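Local coordinates for protein R.Pab1 family restriction endonuclease (Campylobacter coli, PDB 7CFA) that acts as a restriction DNA glycosylase, probably excising a base within its recognition sequence in double-stranded DNA, at residues 110-115 / 223-228; 156-161 / 167-172. The protein carries 2 engineered substitutions. One frame throughout, in Å; residues are numbered along the deposited sequence.

Contact 1. Residues 110-115 / 223-228; sequences LIEDKM and NNHRYN. Engineered in segment 223-228: Asn228 (natural residue Asp).
Leu110 meets Asn223 and Arg226 at the start of helix 223-237. Its CD1 touches the Asn223 amide at OD1, CG and ND2, 3.4 Å from OD1. Its CD2 sits over one face of the Arg226 guanidinium, 3.7 Å from NH2. The leucine side chain crosses both partners at about a right angle. The two polar groups are locked together within one helical turn. Arg226 NH2 donates to Asn223 OD1 at 3.0 Å, and Arg226 NE donates to the same oxygen at 3.2 Å. This side-on grip holds OD1 in the guanidinium plane. The arginine chain bends at chi2 and chi3 (-139° and -56°), which brings its end back to Asn223. Arg226 NH1 donates to the carbonyls of Leu104 and Asn107. Separately, Glu112 OE2 comes to the edge of the His225 ring, 4.4 Å from CD2, too long for a bond. Glu112 OE1 is salt-bridged to Lys160 and OE2 probably bonded to Gly168 N; His225 ND1 pairs with the Tyr55 hydroxyl. Leu110 is the N-cap residue of short helix 111-114, which the contact joins to helix 223-237 near the surface. Helix 94-106 precedes it, strand 152-159 packs against Ile111, and Val127 of the second subunit also touches Ile111.

Contact 2. Residues 156-161 / 167-172; sequences IIKEKQ and QGMLYF
The antiparallel beta hairpin of strands 152-159 and 166-175 closes here, near its turn, within the large antiparallel sheet of the R.PabI-family fold. Ile156 pairs with Met169 and Lys158 with Gln167 as hydrogen-bonded pairs. Ile157 and Gly168 form the non-hydrogen-bonded pair between them. Ile156 N donates to Met169 O at 2.9 Å, and Met169 N returns a bond to Ile156 O. In the next pair, Gln167 N reaches Lys158 O at 2.8 Å and Lys158 N donates to Gln167 O. Both bonds of this second pair run close to the direction of the carbonyls. Weaker CA-H...O contacts join the pairs, from Gly168 CA to Ile156 O and from Ile157 CA to Gln167 O.

Ile156, Lys158, Gln167 and Met169 share one face of the sheet. The bends of Met169 at chi2 and chi3 carry its CE back over the partner strand, 3.4 Å from Ile156 O and 3.7 Å from Lys158 CG. The Met169 and Lys158 side chains cross at about a right angle. Ile156 CG1 meets Tyr171 CE1 obliquely at 3.8 Å. On the other face, Ile157 CD1 packs 3.8 Å from Gly168 CA. Helix 208-219 packs on Leu170. Lys158 makes a cation-pi contact with Tyr139, whose hydroxyl also bonds Glu159. Gln167 holds CG between its backbone N and carbonyl carbon (chi1 58°) and then runs extended. Its NE2 donates a hydrogen bond to Glu159 O at 3.0 Å, with the donor tilted 34° from the plane of that carbonyl.

How the contacts relate
Contact 2 is nested inside the chain loop that contact 1 closes. Both are surface contacts, with centres 11 Å apart. Contact 1 joins two helices and buries a small area through side chains. Contact 2 joins neighbouring strands and buries more than twice as much, with backbone hydrogen bonds as its main chemistry. Glu112 connects them. Its OE1 forms a salt bridge with Lys160 NZ at 3.0 Å. Its OE2 probably accepts a hydrogen bond from Gly168 N at 3.3 Å. One carboxylate thus ties helix 111-114 to the loop after strand 152-159 and to strand 166-175. Met115 CB adds an apolar touch on Ile157 CG1.

Contact 1. Residues 110-115 / 223-228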
loop_
_atom_site.group_PDB
_atom_site.type_symbol
_atom_site.label_atom_id
_atom_site.label_comp_id
_atom_site.label_asym_id
_atom_site.label_seq_id
_atom_site.Cartn_x
_atom_site.Cartn_y
_atom_site.Cartn_z
ATOM N N LEU A 110 20.225 -11.373 5.488
ATOM C CA LEU A 110 19.610 -10.140 5.026
ATOM C C LEU A 110 18.096 -10.215 5.184
ATOM O O LEU A 110 17.486 -11.274 5.008
ATOM C CB LEU A 110 19.968 -9.858 3.564
ATOM C CG LEU A 110 21.449 -9.612 3.296
ATOM C CD1 LEU A 110 21.698 -9.468 1.804
ATOM C CD2 LEU A 110 21.931 -8.379 4.049
ATOM N N ILE A 111 17.499 -9.067 5.509
ATOM C CA ILE A 111 16.068 -9.015 5.794
ATOM C C ILE A 111 15.253 -9.389 4.560
ATOM O O ILE A 111 14.301 -10.174 4.640
ATOM C CB ILE A 111 15.689 -7.621 6.328
ATOM C CG1 ILE A 111 16.237 -7.435 7.741
ATOM C CG2 ILE A 111 14.179 -7.405 6.280
ATOM C CD1 ILE A 111 15.939 -6.082 8.342
ATOM N N GLU A 112 15.606 -8.832 3.399
ATOM C CA GLU A 112 14.849 -9.120 2.184
ATOM C C GLU A 112 15.022 -10.557 1.706
ATOM O O GLU A 112 14.258 -10.997 0.841
ATOM C CB GLU A 112 15.241 -8.139 1.077
ATOM C CG GLU A 112 14.787 -6.713 1.358
ATOM C CD GLU A 112 15.181 -5.733 0.271
ATOM O OE1 GLU A 112 15.783 -6.162 -0.737
ATOM O OE2 GLU A 112 14.886 -4.529 0.428
ATOM N N ASP A 113 15.994 -11.294 2.244
ATOM C CA ASP A 113 16.132 -12.712 1.940
ATOM C C ASP A 113 15.439 -13.607 2.959
ATOM O O ASP A 113 15.038 -14.722 2.607
ATOM C CB ASP A 113 17.614 -13.099 1.852
ATOM C CG ASP A 113 18.323 -12.435 0.686
ATOM O OD1 ASP A 113 17.680 -12.234 -0.366
ATOM O OD2 ASP A 113 19.521 -12.110 0.823
ATOM N N LYS A 114 15.278 -13.145 4.199
ATOM C CA LYS A 114 14.640 -13.934 5.245
ATOM C C LYS A 114 13.158 -13.632 5.414
ATOM O O LYS A 114 12.412 -14.501 5.876
ATOM C CB LYS A 114 15.345 -13.707 6.588
ATOM C CG LYS A 114 16.827 -14.048 6.585
ATOM C CD LYS A 114 17.067 -15.494 6.181
ATOM C CE LYS A 114 18.553 -15.822 6.161
ATOM N NZ LYS A 114 18.813 -17.234 5.755
ATOM N N MET A 115 12.711 -12.428 5.069
ATOM C CA MET A 115 11.305 -12.083 5.218
ATOM C C MET A 115 10.531 -12.530 3.986
ATOM O O MET A 115 10.940 -12.263 2.851
ATOM C CB MET A 115 11.143 -10.581 5.447
ATOM C CG MET A 115 11.735 -10.097 6.765
ATOM S SD MET A 115 11.022 -10.913 8.215
ATOM C CE MET A 115 12.351 -12.007 8.698
ATOM N N ASN A 223 21.615 -6.476 0.152
ATOM C CA ASN A 223 23.005 -6.314 -0.260
ATOM C C ASN A 223 23.274 -4.898 -0.752
ATOM O O ASN A 223 24.337 -4.332 -0.475
ATOM C CB ASN A 223 23.362 -7.338 -1.337
ATOM C CG ASN A 223 23.909 -8.628 -0.755
ATOM O OD1 ASN A 223 24.610 -8.617 0.258
ATOM N ND2 ASN A 223 23.593 -9.748 -1.394
ATOM N N ASN A 224 22.325 -4.309 -1.486
ATOM C CA ASN A 224 22.499 -2.931 -1.933
ATOM C C ASN A 224 22.549 -1.974 -0.750
ATOM O O ASN A 224 23.402 -1.078 -0.705
ATOM C CB ASN A 224 21.379 -2.541 -2.898
ATOM C CG ASN A 224 21.470 -3.275 -4.224
ATOM O OD1 ASN A 224 22.531 -3.773 -4.600
ATOM N ND2 ASN A 224 20.356 -3.337 -4.944
ATOM N N HIS A 225 21.649 -2.152 0.222
ATOM C CA HIS A 225 21.691 -1.334 1.430
ATOM C C HIS A 225 22.972 -1.576 2.216
ATOM O O HIS A 225 23.551 -0.635 2.772
ATOM C CB HIS A 225 20.469 -1.616 2.303
ATOM C CG HIS A 225 19.197 -1.035 1.773
ATOM N ND1 HIS A 225 19.035 0.315 1.545
ATOM C CD2 HIS A 225 18.022 -1.618 1.437
ATOM C CE1 HIS A 225 17.815 0.538 1.087
ATOM N NE2 HIS A 225 17.181 -0.618 1.013
ATOM N N ARG A 226 23.425 -2.831 2.284
ATOM C CA ARG A 226 24.695 -3.122 2.941
ATOM C C ARG A 226 25.834 -2.354 2.287
ATOM O O ARG A 226 26.656 -1.737 2.977
ATOM C CB ARG A 226 24.979 -4.623 2.909
ATOM C CG ARG A 226 26.209 -5.036 3.704
ATOM C CD ARG A 226 27.019 -6.095 2.974
ATOM N NE ARG A 226 26.226 -7.278 2.649
ATOM C CZ ARG A 226 26.135 -8.354 3.424
ATOM N NH1 ARG A 226 26.787 -8.405 4.576
ATOM N NH2 ARG A 226 25.389 -9.382 3.044
ATOM N N TYR A 227 25.891 -2.371 0.953
ATOM C CA TYR A 227 26.956 -1.678 0.234
ATOM C C TYR A 227 26.906 -0.176 0.481
ATOM O O TYR A 227 27.945 0.455 0.707
ATOM C CB TYR A 227 26.854 -1.984 -1.262
ATOM C CG TYR A 227 27.925 -1.337 -2.116
ATOM C CD1 TYR A 227 29.105 -2.006 -2.410
ATOM C CD2 TYR A 227 27.750 -0.061 -2.637
ATOM C CE1 TYR A 227 30.084 -1.420 -3.193
ATOM C CE2 TYR A 227 28.721 0.533 -3.419
ATOM C CZ TYR A 227 29.886 -0.151 -3.694
ATOM O OH TYR A 227 30.855 0.438 -4.472
ATOM N N ASN A 228 25.708 0.415 0.445
ATOM C CA ASN A 228 25.593 1.859 0.616
ATOM C C ASN A 228 26.005 2.287 2.019
ATOM O O ASN A 228 26.741 3.269 2.181
ATOM C CB ASN A 228 24.165 2.310 0.312
ATOM C CG ASN A 228 23.802 2.145 -1.151
ATOM O OD1 ASN A 228 24.677 2.011 -2.005
ATOM N ND2 ASN A 228 22.508 2.160 -1.447
#

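Contact 2. Residues 156-161 / 167-172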
loop_
_atom_site.group_PDB
_atom_site.type_symbol
_atom_site.label_atom_id
_atom_site.label_comp_id
_atom_site.label_asym_id
_atom_site.label_seq_id
_atom_site.Cartn_x
_atom_site.Cartn_y
_atom_site.Cartn_z
ATOM N N ILE A 156 8.340 -2.420 6.948
ATOM C CA ILE A 156 7.225 -2.993 6.206
ATOM C C ILE A 156 7.778 -3.719 4.987
ATOM O O ILE A 156 8.577 -3.159 4.228
ATOM C CB ILE A 156 6.221 -1.904 5.793
ATOM C CG1 ILE A 156 5.731 -1.134 7.022
ATOM C CG2 ILE A 156 5.050 -2.517 5.043
ATOM C CD1 ILE A 156 5.069 -2.005 8.065
ATOM N N ILE A 157 7.356 -4.966 4.801
ATOM C CA ILE A 157 7.826 -5.805 3.704
ATOM C C ILE A 157 6.746 -5.844 2.630
ATOM O O ILE A 157 5.618 -6.282 2.887
ATOM C CB ILE A 157 8.171 -7.220 4.191
ATOM C CG1 ILE A 157 9.207 -7.166 5.317
ATOM C CG2 ILE A 157 8.678 -8.070 3.039
ATOM C CD1 ILE A 157 10.522 -6.538 4.909
ATOM N N LYS A 158 7.089 -5.391 1.425
ATOM C CA LYS A 158 6.186 -5.408 0.283
ATOM C C LYS A 158 6.887 -6.057 -0.905
ATOM O O LYS A 158 8.090 -6.325 -0.875
ATOM C CB LYS A 158 5.712 -3.996 -0.084
ATOM C CG LYS A 158 4.814 -3.341 0.958
ATOM C CD LYS A 158 3.476 -4.057 1.078
ATOM C CE LYS A 158 2.582 -3.377 2.105
ATOM N NZ LYS A 158 1.250 -4.032 2.224
ATOM N N GLU A 159 6.116 -6.311 -1.962
ATOM C CA GLU A 159 6.675 -6.919 -3.161
ATOM C C GLU A 159 7.557 -5.925 -3.905
ATOM O O GLU A 159 7.279 -4.723 -3.931
ATOM C CB GLU A 159 5.564 -7.408 -4.094
ATOM C CG GLU A 159 4.557 -8.355 -3.463
ATOM C CD GLU A 159 3.372 -7.627 -2.858
ATOM O OE1 GLU A 159 3.471 -6.400 -2.653
ATOM O OE2 GLU A 159 2.342 -8.283 -2.595
ATOM N N LYS A 160 8.628 -6.431 -4.510
ATOM C CA LYS A 160 9.448 -5.598 -5.378
ATOM C C LYS A 160 8.668 -5.245 -6.637
ATOM O O LYS A 160 8.082 -6.120 -7.283
ATOM C CB LYS A 160 10.746 -6.312 -5.747
ATOM C CG LYS A 160 11.760 -6.412 -4.627
ATOM C CD LYS A 160 13.087 -6.923 -5.164
ATOM C CE LYS A 160 14.121 -7.075 -4.063
ATOM N NZ LYS A 160 14.368 -5.789 -3.354
ATOM N N GLN A 161 8.655 -3.962 -6.986
ATOM C CA GLN A 161 7.935 -3.504 -8.166
ATOM C C GLN A 161 8.732 -3.856 -9.412
ATOM O O GLN A 161 9.893 -3.455 -9.544
ATOM C CB GLN A 161 7.684 -2.000 -8.094
ATOM C CG GLN A 161 6.812 -1.584 -6.932
ATOM C CD GLN A 161 5.429 -2.200 -6.993
ATOM O OE1 GLN A 161 4.762 -2.159 -8.027
ATOM N NE2 GLN A 161 4.991 -2.776 -5.881
ATOM N N GLN A 167 10.840 -6.145 -0.695
ATOM C CA GLN A 167 11.556 -4.940 -0.310
ATOM C C GLN A 167 11.067 -4.467 1.052
ATOM O O GLN A 167 9.892 -4.644 1.397
ATOM C CB GLN A 167 11.376 -3.819 -1.342
ATOM C CG GLN A 167 9.925 -3.433 -1.585
ATOM C CD GLN A 167 9.786 -2.225 -2.491
ATOM O OE1 GLN A 167 10.642 -1.340 -2.500
ATOM N NE2 GLN A 167 8.706 -2.186 -3.264
ATOM N N GLY A 168 11.966 -3.864 1.808
ATOM C CA GLY A 168 11.663 -3.345 3.133
ATOM C C GLY A 168 11.675 -1.825 3.137
ATOM O O GLY A 168 12.569 -1.199 2.565
ATOM N N MET A 169 10.660 -1.249 3.777
ATOM C CA MET A 169 10.566 0.188 4.002
ATOM C C MET A 169 10.665 0.440 5.498
ATOM O O MET A 169 9.843 -0.064 6.271
ATOM C CB MET A 169 9.259 0.755 3.446
ATOM C CG MET A 169 9.262 1.003 1.945
ATOM S SD MET A 169 9.378 -0.505 0.962
ATOM C CE MET A 169 7.862 -1.333 1.435
ATOM N N LEU A 170 11.668 1.211 5.904
ATOM C CA LEU A 170 11.911 1.478 7.315
ATOM C C LEU A 170 11.218 2.771 7.720
ATOM O O LEU A 170 11.329 3.788 7.028
ATOM C CB LEU A 170 13.413 1.563 7.596
ATOM C CG LEU A 170 13.879 1.600 9.055
ATOM C CD1 LEU A 170 15.222 0.902 9.194
ATOM C CD2 LEU A 170 13.978 3.030 9.569
ATOM N N TYR A 171 10.503 2.726 8.841
ATOM C CA TYR A 171 9.830 3.888 9.400
ATOM C C TYR A 171 10.358 4.134 10.804
ATOM O O TYR A 171 10.479 3.197 11.598
ATOM C CB TYR A 171 8.312 3.692 9.422
ATOM C CG TYR A 171 7.695 3.599 8.045
ATOM C CD1 TYR A 171 7.630 2.385 7.372
ATOM C CD2 TYR A 171 7.186 4.727 7.414
ATOM C CE1 TYR A 171 7.072 2.296 6.111
ATOM C CE2 TYR A 171 6.623 4.648 6.152
ATOM C CZ TYR A 171 6.569 3.429 5.506
ATOM O OH TYR A 171 6.013 3.343 4.251
ATOM N N PHE A 172 10.680 5.388 11.099
ATOM C CA PHE A 172 11.190 5.793 12.402
ATOM C C PHE A 172 10.056 6.453 13.176
ATOM O O PHE A 172 9.460 7.425 12.698
ATOM C CB PHE A 172 12.378 6.740 12.234
ATOM C CG PHE A 172 13.030 7.143 13.523
ATOM C CD1 PHE A 172 13.249 6.215 14.529
ATOM C CD2 PHE A 172 13.446 8.450 13.720
ATOM C CE1 PHE A 172 13.861 6.588 15.711
ATOM C CE2 PHE A 172 14.058 8.827 14.897
ATOM C CZ PHE A 172 14.266 7.896 15.894
#